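Local coordinates for hypothetical protein (Pseudomonas syringae pv. tomato, PDB 2PAG) that is of unknown function but binds calcium and belongs to the SMI1/KNR4 family of the SUKH clan, at residues 2-7 / 127-132; 59-62 / 68-71; 96-101 / 119-124. All coordinates share one frame; numbering follows the deposited sequence.

Contact 1: 2-7 / 127-132; sequences EEVIEQ and WARDVW
The two terminal helices of this SMI1/KNR4 family domain, 2-11 and 124-132, meet through Val-4, which packs against Ala-128 and Arg-129. The closest approach of the backbones is at Val-4 and Arg-129, whose CA atoms lie 6.4 Å apart, a spacing that a small, branched side chain can fill. Val-4 directs its CB toward the other helix, and CG1, which stands opposite the backbone N (chi1 -178°), makes the closest approach, to Arg-129 CB at 4.2 Å, with CG2 beside it against the same stem. CG1 also comes within 4.5 Å of Ala-128 CB, a loose apolar contact. Ala-128 suits the place because its lone methyl lets the helices draw near, while Arg-129 offers only the start of its aliphatic chain and carries its charge away from Val-4.

That charge is paired within helix 124-132. Arg-129 grips the carboxylate of Asp-130 side-on, NE reaching OD1 at 2.9 Å in a nearly straight bond of 170°, and NH2 reaching OD2 at 3.2 Å, on the syn lone pair of that oxygen. NE approaches OD1 from above the carboxylate plane, so the two flat groups are not coplanar. This salt bridge steadies the guanidinium, whose methylene stem flanks Val-4.

Near its end the helix widens into a pi-type turn: Trp-127 O accepts from both Val-131 N and Trp-132 N, at 2.8 and 3.1 Å. Outside this contact, Val-4 also touches Trp-125, so the valine straddles several residues of the last helix, while Ile-5 leans on Trp-125 and on Thr-48 and Val-49 of helix 40-49. No hydrogen bond joins the two segments, and the arrangement is plain apolar helix-helix packing that brings the beginning and the end of the SUKH-type domain together.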
# COMPACT_ATOMS: atom_id res chain seq x y z
N GLU A 2 16.26 -7.27 -0.47
CA GLU A 2 17.13 -6.26 0.12
C GLU A 2 17.38 -5.19 -0.93
O GLU A 2 17.40 -3.99 -0.64
CB GLU A 2 18.45 -6.90 0.55
CG GLU A 2 19.29 -6.05 1.49
CD GLU A 2 20.59 -6.73 1.89
OE1 GLU A 2 20.54 -7.90 2.31
OE2 GLU A 2 21.65 -6.08 1.79
N GLU A 3 17.56 -5.63 -2.17
CA GLU A 3 17.80 -4.75 -3.31
C GLU A 3 16.71 -3.71 -3.50
O GLU A 3 16.98 -2.51 -3.57
CB GLU A 3 17.89 -5.59 -4.59
CG GLU A 3 19.12 -6.47 -4.70
CD GLU A 3 20.34 -5.69 -5.15
OE1 GLU A 3 20.82 -4.83 -4.38
OE2 GLU A 3 20.81 -5.94 -6.29
N VAL A 4 15.47 -4.18 -3.63
CA VAL A 4 14.33 -3.30 -3.84
C VAL A 4 14.13 -2.34 -2.68
O VAL A 4 13.86 -1.15 -2.88
CB VAL A 4 13.05 -4.12 -4.08
CG1 VAL A 4 11.87 -3.20 -4.37
CG2 VAL A 4 13.26 -5.08 -5.25
N ILE A 5 14.27 -2.84 -1.45
CA ILE A 5 14.09 -1.99 -0.29
C ILE A 5 15.12 -0.86 -0.33
O ILE A 5 14.77 0.31 -0.16
CB ILE A 5 14.23 -2.78 1.03
CG1 ILE A 5 13.04 -3.75 1.17
CG2 ILE A 5 14.29 -1.82 2.22
CD1 ILE A 5 13.11 -4.64 2.38
N GLU A 6 16.37 -1.21 -0.59
CA GLU A 6 17.44 -0.21 -0.67
C GLU A 6 17.13 0.84 -1.74
O GLU A 6 17.31 2.04 -1.51
CB GLU A 6 18.78 -0.89 -0.99
CG GLU A 6 19.93 0.08 -1.34
CD GLU A 6 21.24 -0.63 -1.69
OE1 GLU A 6 21.20 -1.77 -2.21
OE2 GLU A 6 22.31 -0.05 -1.45
N GLN A 7 16.65 0.38 -2.90
CA GLN A 7 16.33 1.27 -4.00
C GLN A 7 15.29 2.31 -3.56
O GLN A 7 15.44 3.50 -3.84
CB GLN A 7 15.78 0.46 -5.18
CG GLN A 7 15.81 1.19 -6.51
CD GLN A 7 15.17 0.39 -7.63
OE1 GLN A 7 15.34 -0.83 -7.71
NE2 GLN A 7 14.45 1.07 -8.51
N TRP A 127 5.25 -5.11 -7.50
CA TRP A 127 4.54 -3.87 -7.74
C TRP A 127 5.41 -2.67 -7.38
O TRP A 127 5.45 -1.68 -8.11
CB TRP A 127 3.26 -3.83 -6.91
CG TRP A 127 2.50 -2.56 -7.08
CD1 TRP A 127 1.64 -2.24 -8.09
CD2 TRP A 127 2.61 -1.39 -6.26
NE1 TRP A 127 1.21 -0.93 -7.96
CE2 TRP A 127 1.79 -0.39 -6.85
CE3 TRP A 127 3.32 -1.08 -5.10
CZ2 TRP A 127 1.68 0.90 -6.30
CZ3 TRP A 127 3.21 0.20 -4.56
CH2 TRP A 127 2.39 1.17 -5.16
N ALA A 128 6.11 -2.75 -6.25
CA ALA A 128 6.97 -1.65 -5.82
C ALA A 128 8.10 -1.41 -6.82
O ALA A 128 8.43 -0.26 -7.13
CB ALA A 128 7.55 -1.96 -4.45
N ARG A 129 8.67 -2.49 -7.32
CA ARG A 129 9.78 -2.42 -8.26
C ARG A 129 9.36 -2.04 -9.67
O ARG A 129 9.98 -1.18 -10.30
CB ARG A 129 10.51 -3.76 -8.32
CG ARG A 129 11.72 -3.77 -9.24
CD ARG A 129 12.23 -5.18 -9.44
NE ARG A 129 11.29 -5.98 -10.23
CZ ARG A 129 11.29 -7.30 -10.27
NH1 ARG A 129 12.17 -7.99 -9.55
NH2 ARG A 129 10.40 -7.95 -11.02
N ASP A 130 8.29 -2.67 -10.16
CA ASP A 130 7.84 -2.44 -11.52
C ASP A 130 6.81 -1.33 -11.74
O ASP A 130 6.59 -0.92 -12.88
CB ASP A 130 7.35 -3.77 -12.11
CG ASP A 130 8.39 -4.87 -11.99
OD1 ASP A 130 9.61 -4.55 -12.04
OD2 ASP A 130 8.02 -6.06 -11.87
N VAL A 131 6.19 -0.85 -10.67
CA VAL A 131 5.21 0.22 -10.81
C VAL A 131 5.60 1.48 -10.04
O VAL A 131 5.75 2.55 -10.63
CB VAL A 131 3.81 -0.24 -10.35
CG1 VAL A 131 2.82 0.93 -10.46
CG2 VAL A 131 3.34 -1.41 -11.21
N TRP A 132 5.76 1.36 -8.73
CA TRP A 132 6.11 2.53 -7.93
C TRP A 132 7.46 3.14 -8.33
O TRP A 132 7.53 4.34 -8.62
CB TRP A 132 6.11 2.15 -6.44
CG TRP A 132 6.17 3.34 -5.50
CD1 TRP A 132 6.01 4.66 -5.83
CD2 TRP A 132 6.38 3.30 -4.08
NE1 TRP A 132 6.12 5.44 -4.70
CE2 TRP A 132 6.34 4.63 -3.62
CE3 TRP A 132 6.59 2.26 -3.16
CZ2 TRP A 132 6.51 4.96 -2.27
CZ3 TRP A 132 6.76 2.59 -1.82
CH2 TRP A 132 6.72 3.93 -1.39

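Contact 2: 59-62 / 68-71; sequences PVTV and HTYL
Thr-61 is bonded to the segment 68-71 at three points, by its amide, its carbonyl and its hydroxyl. Leu-71 N donates to Thr-61 O at 2.8 Å, almost in line with the carbonyl bond (171° at the oxygen). Thr-61 N donates to Thr-69 O at 3.0 Å, from above the plane of that carbonyl. Beside these, Thr-61 OG1 and Thr-69 OG1 share a hydrogen bond of 2.7 Å. In both threonines OG1 sits between the backbone N and the carbonyl carbon (chi1 57° and 58°), and this matched choice turns the two hydroxyls toward each other. Threonine fits both places, since it pairs a hydroxyl for the bond with a methyl for the packed surroundings. Thr-69 OG1 has a second partner in Ser-67 OG.

The two backbone bonds flank Tyr-70 and form a single parallel beta bridge between Thr-61 and Tyr-70, closing a short loop within the connection between helices 40-49 and 71-81. Tyr-70 is the N-cap residue, and Leu-71 N, at the first turn of the helix, where amides lack a helical acceptor, finds one in Thr-61 O. Weak CA-H...O contacts fill in around them: Val-60 CA lies 3.3 Å from Thr-69 O.

Farther out the packing is largely apolar. Leu-71 divides its side chain between two valines: CD1 lies 3.9 Å from Val-60 CG1, the side chains slanting across one another, whereas CB and CD2 lie against Val-62 CG1, CB at 4.0 Å, with those two chains side by side and pointing the same way. The Tyr-70 ring turns its edge to the backbone of Val-62, CE1 standing 3.6 Å from Val-62 O. Ile-30 of helix 24-34 touches Val-62, Tyr-70 and Leu-71, while Val-60 bonds through its backbone to Ile-90 of strand 88-93.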
# COMPACT_ATOMS: atom_id res chain seq x y z
N PRO A 59 1.60 5.35 -1.92
CA PRO A 59 0.98 4.15 -1.36
C PRO A 59 0.37 4.37 0.03
O PRO A 59 0.61 5.39 0.68
CB PRO A 59 2.13 3.14 -1.34
CG PRO A 59 3.07 3.65 -2.40
CD PRO A 59 3.03 5.13 -2.15
N VAL A 60 -0.40 3.40 0.48
CA VAL A 60 -1.05 3.50 1.77
C VAL A 60 -0.07 3.51 2.94
O VAL A 60 1.06 2.99 2.86
CB VAL A 60 -2.07 2.36 1.99
CG1 VAL A 60 -3.17 2.43 0.94
CG2 VAL A 60 -1.37 1.01 1.95
N THR A 61 -0.51 4.15 4.02
CA THR A 61 0.26 4.28 5.25
C THR A 61 -0.64 3.96 6.44
O THR A 61 -1.85 3.85 6.30
CB THR A 61 0.79 5.72 5.40
OG1 THR A 61 -0.31 6.65 5.37
CG2 THR A 61 1.76 6.04 4.27
N VAL A 62 -0.04 3.79 7.61
CA VAL A 62 -0.83 3.47 8.79
C VAL A 62 -0.47 4.27 10.04
O VAL A 62 -1.02 4.02 11.11
CB VAL A 62 -0.71 1.97 9.15
CG1 VAL A 62 -1.16 1.11 7.97
CG2 VAL A 62 0.73 1.64 9.54
N HIS A 68 -4.29 11.37 3.77
CA HIS A 68 -5.18 10.88 2.72
C HIS A 68 -4.79 9.47 2.26
O HIS A 68 -5.48 8.87 1.44
CB HIS A 68 -5.22 11.83 1.51
CG HIS A 68 -3.91 11.98 0.81
ND1 HIS A 68 -2.88 12.75 1.30
CD2 HIS A 68 -3.46 11.46 -0.36
CE1 HIS A 68 -1.86 12.71 0.47
NE2 HIS A 68 -2.19 11.93 -0.55
N THR A 69 -3.69 8.95 2.80
CA THR A 69 -3.27 7.60 2.44
C THR A 69 -3.47 6.64 3.61
O THR A 69 -3.12 5.46 3.52
CB THR A 69 -1.78 7.54 2.02
OG1 THR A 69 -0.95 8.03 3.08
CG2 THR A 69 -1.56 8.37 0.76
N TYR A 70 -4.04 7.13 4.70
CA TYR A 70 -4.30 6.32 5.89
C TYR A 70 -5.13 5.09 5.49
O TYR A 70 -6.28 5.21 5.07
CB TYR A 70 -5.05 7.16 6.93
CG TYR A 70 -5.21 6.49 8.27
CD1 TYR A 70 -4.12 5.95 8.94
CD2 TYR A 70 -6.47 6.40 8.87
CE1 TYR A 70 -4.27 5.33 10.19
CE2 TYR A 70 -6.63 5.78 10.12
CZ TYR A 70 -5.53 5.26 10.77
OH TYR A 70 -5.70 4.67 12.00
N LEU A 71 -4.54 3.90 5.65
CA LEU A 71 -5.20 2.67 5.22
C LEU A 71 -6.67 2.47 5.57
O LEU A 71 -7.47 2.11 4.69
CB LEU A 71 -4.38 1.45 5.69
CG LEU A 71 -4.78 0.08 5.10
CD1 LEU A 71 -4.86 0.16 3.57
CD2 LEU A 71 -3.75 -0.96 5.52

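Contact 3: 96-101 / 119-124; sequences DYYCVE and ESWESV. With CA (calcium ion), chain B.
Tyr-98 reaches Trp-121 along one edge of its ring. From CB, CG lies anti to the carbonyl carbon (chi1 -73°), which swings the ring toward segment 119-124. CD1 then meets Trp-121 CZ3 at 3.8 Å, and CE1, one atom on, comes to 3.5 Å from Trp-121 CH2. Farther out, OH abuts Val-131 of helix 124-132. The pair is an offset edge-to-face stack: the edge of Tyr-98 is directed to the face of the tryptophan's six-membered ring, with centroids 5.5 Å apart and planes at 71°. Large aromatic side chains suit these places because strand 106-109 lies between 96-100 and 119-121 in the antiparallel sheet, and these two long side chains reach each other across it.

Two residues along the strand, and so on the same face, Val-100 points toward Val-124, at the start of helix 124-132. Their CG2 methyls meet at 3.9 Å, the side chains crossing at about a right angle; compact beta-branched residues fit this closer approach. At the strand's end, Glu-101 extends beyond CG and binds a calcium ion through OE1 at 2.1 Å, a hard, anionic carboxylate oxygen that suits this metal. Asp-103 and Thr-105 contribute further ligands.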
# COMPACT_ATOMS: atom_id res chain seq x y z
N ASP A 96 -8.84 4.65 -9.49
CA ASP A 96 -8.49 3.23 -9.53
C ASP A 96 -7.69 2.87 -8.30
O ASP A 96 -7.18 3.75 -7.60
CB ASP A 96 -7.68 2.90 -10.78
CG ASP A 96 -8.48 3.07 -12.07
OD1 ASP A 96 -9.73 3.05 -12.02
OD2 ASP A 96 -7.84 3.20 -13.13
N TYR A 97 -7.57 1.58 -8.03
CA TYR A 97 -6.84 1.13 -6.85
C TYR A 97 -6.02 -0.13 -7.07
O TYR A 97 -6.52 -1.12 -7.60
CB TYR A 97 -7.80 0.80 -5.71
CG TYR A 97 -8.49 1.99 -5.09
CD1 TYR A 97 -7.92 2.67 -4.02
CD2 TYR A 97 -9.72 2.42 -5.56
CE1 TYR A 97 -8.55 3.76 -3.44
CE2 TYR A 97 -10.37 3.51 -5.00
CZ TYR A 97 -9.77 4.17 -3.93
OH TYR A 97 -10.40 5.25 -3.36
N TYR A 98 -4.76 -0.09 -6.66
CA TYR A 98 -3.92 -1.28 -6.73
C TYR A 98 -4.29 -1.92 -5.39
O TYR A 98 -4.21 -1.28 -4.34
CB TYR A 98 -2.44 -0.90 -6.77
CG TYR A 98 -2.01 -0.31 -8.10
CD1 TYR A 98 -1.77 -1.13 -9.20
CD2 TYR A 98 -1.85 1.06 -8.25
CE1 TYR A 98 -1.36 -0.60 -10.43
CE2 TYR A 98 -1.44 1.61 -9.48
CZ TYR A 98 -1.20 0.77 -10.56
OH TYR A 98 -0.78 1.29 -11.76
N CYS A 99 -4.74 -3.17 -5.43
CA CYS A 99 -5.17 -3.88 -4.22
C CYS A 99 -4.49 -5.22 -4.10
O CYS A 99 -4.09 -5.82 -5.10
CB CYS A 99 -6.68 -4.10 -4.24
SG CYS A 99 -7.66 -2.63 -4.58
N VAL A 100 -4.43 -5.72 -2.87
CA VAL A 100 -3.77 -6.99 -2.60
C VAL A 100 -4.72 -8.10 -2.18
O VAL A 100 -5.56 -7.92 -1.28
CB VAL A 100 -2.70 -6.80 -1.52
CG1 VAL A 100 -1.82 -8.03 -1.43
CG2 VAL A 100 -1.86 -5.57 -1.85
N GLU A 101 -4.58 -9.24 -2.84
CA GLU A 101 -5.39 -10.42 -2.55
C GLU A 101 -4.87 -11.04 -1.26
O GLU A 101 -3.78 -10.71 -0.78
CB GLU A 101 -5.26 -11.46 -3.66
CG GLU A 101 -5.82 -11.07 -5.01
CD GLU A 101 -5.99 -12.29 -5.89
OE1 GLU A 101 -5.07 -13.14 -5.92
OE2 GLU A 101 -7.04 -12.41 -6.56
N GLU A 119 -4.29 -6.95 -15.77
CA GLU A 119 -2.91 -6.86 -15.29
C GLU A 119 -2.76 -7.08 -13.79
O GLU A 119 -3.56 -6.60 -12.98
CB GLU A 119 -2.32 -5.51 -15.68
CG GLU A 119 -3.08 -4.31 -15.15
CD GLU A 119 -2.63 -3.02 -15.80
OE1 GLU A 119 -1.41 -2.76 -15.83
OE2 GLU A 119 -3.50 -2.26 -16.28
N SER A 120 -1.71 -7.81 -13.42
CA SER A 120 -1.43 -8.10 -12.02
C SER A 120 0.06 -8.28 -11.77
O SER A 120 0.85 -8.44 -12.70
CB SER A 120 -2.18 -9.35 -11.57
OG SER A 120 -1.71 -10.51 -12.24
N TRP A 121 0.44 -8.27 -10.49
CA TRP A 121 1.83 -8.43 -10.08
C TRP A 121 1.90 -9.56 -9.06
O TRP A 121 1.04 -9.67 -8.18
CB TRP A 121 2.33 -7.11 -9.48
CG TRP A 121 2.34 -6.01 -10.49
CD1 TRP A 121 3.40 -5.60 -11.25
CD2 TRP A 121 1.21 -5.24 -10.93
NE1 TRP A 121 3.00 -4.63 -12.15
CE2 TRP A 121 1.66 -4.39 -11.97
CE3 TRP A 121 -0.14 -5.20 -10.55
CZ2 TRP A 121 0.80 -3.50 -12.63
CZ3 TRP A 121 -0.99 -4.31 -11.22
CH2 TRP A 121 -0.51 -3.47 -12.24
N GLU A 122 2.93 -10.39 -9.17
CA GLU A 122 3.09 -11.54 -8.29
C GLU A 122 3.17 -11.24 -6.80
O GLU A 122 2.80 -12.09 -5.99
CB GLU A 122 4.33 -12.35 -8.69
CG GLU A 122 4.25 -13.05 -10.04
CD GLU A 122 4.14 -12.09 -11.20
OE1 GLU A 122 4.77 -11.01 -11.15
OE2 GLU A 122 3.44 -12.43 -12.18
N SER A 123 3.65 -10.06 -6.45
CA SER A 123 3.78 -9.66 -5.06
C SER A 123 3.84 -8.15 -4.94
O SER A 123 4.01 -7.44 -5.94
CB SER A 123 5.05 -10.24 -4.44
OG SER A 123 6.19 -9.50 -4.86
N VAL A 124 3.70 -7.66 -3.71
CA VAL A 124 3.76 -6.23 -3.45
C VAL A 124 5.14 -5.70 -3.83
O VAL A 124 5.29 -4.54 -4.22
CB VAL A 124 3.48 -5.93 -1.97
CG1 VAL A 124 3.91 -4.53 -1.63
CG2 VAL A 124 2.00 -6.13 -1.68
CA CA B . -3.65 -14.69 -6.13

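Helix 124-132 connects the three contacts. Its Trp-127 and Trp-132 reach from contact 1 to Pro-59 of contact 2, with Trp-132 CZ2 3.5 Å from Pro-59 CD and Trp-127 CH2 3.8 Å from Pro-59 CG. On the way to contact 3, Trp-127 NE1 lies 3.2 Å from Tyr-98 CD1, and Val-131 CG2 lies 3.4 Å from Trp-121 NE1. Contacts 2 and 3 do not touch; their nearest atoms are about 7 Å apart and they lie on opposite sides of the chain's centre. Both are nested in the long loop that contact 1 closes. Contact 3 alone includes a calcium ligand; contacts 1 and 2 lie away from the metal site.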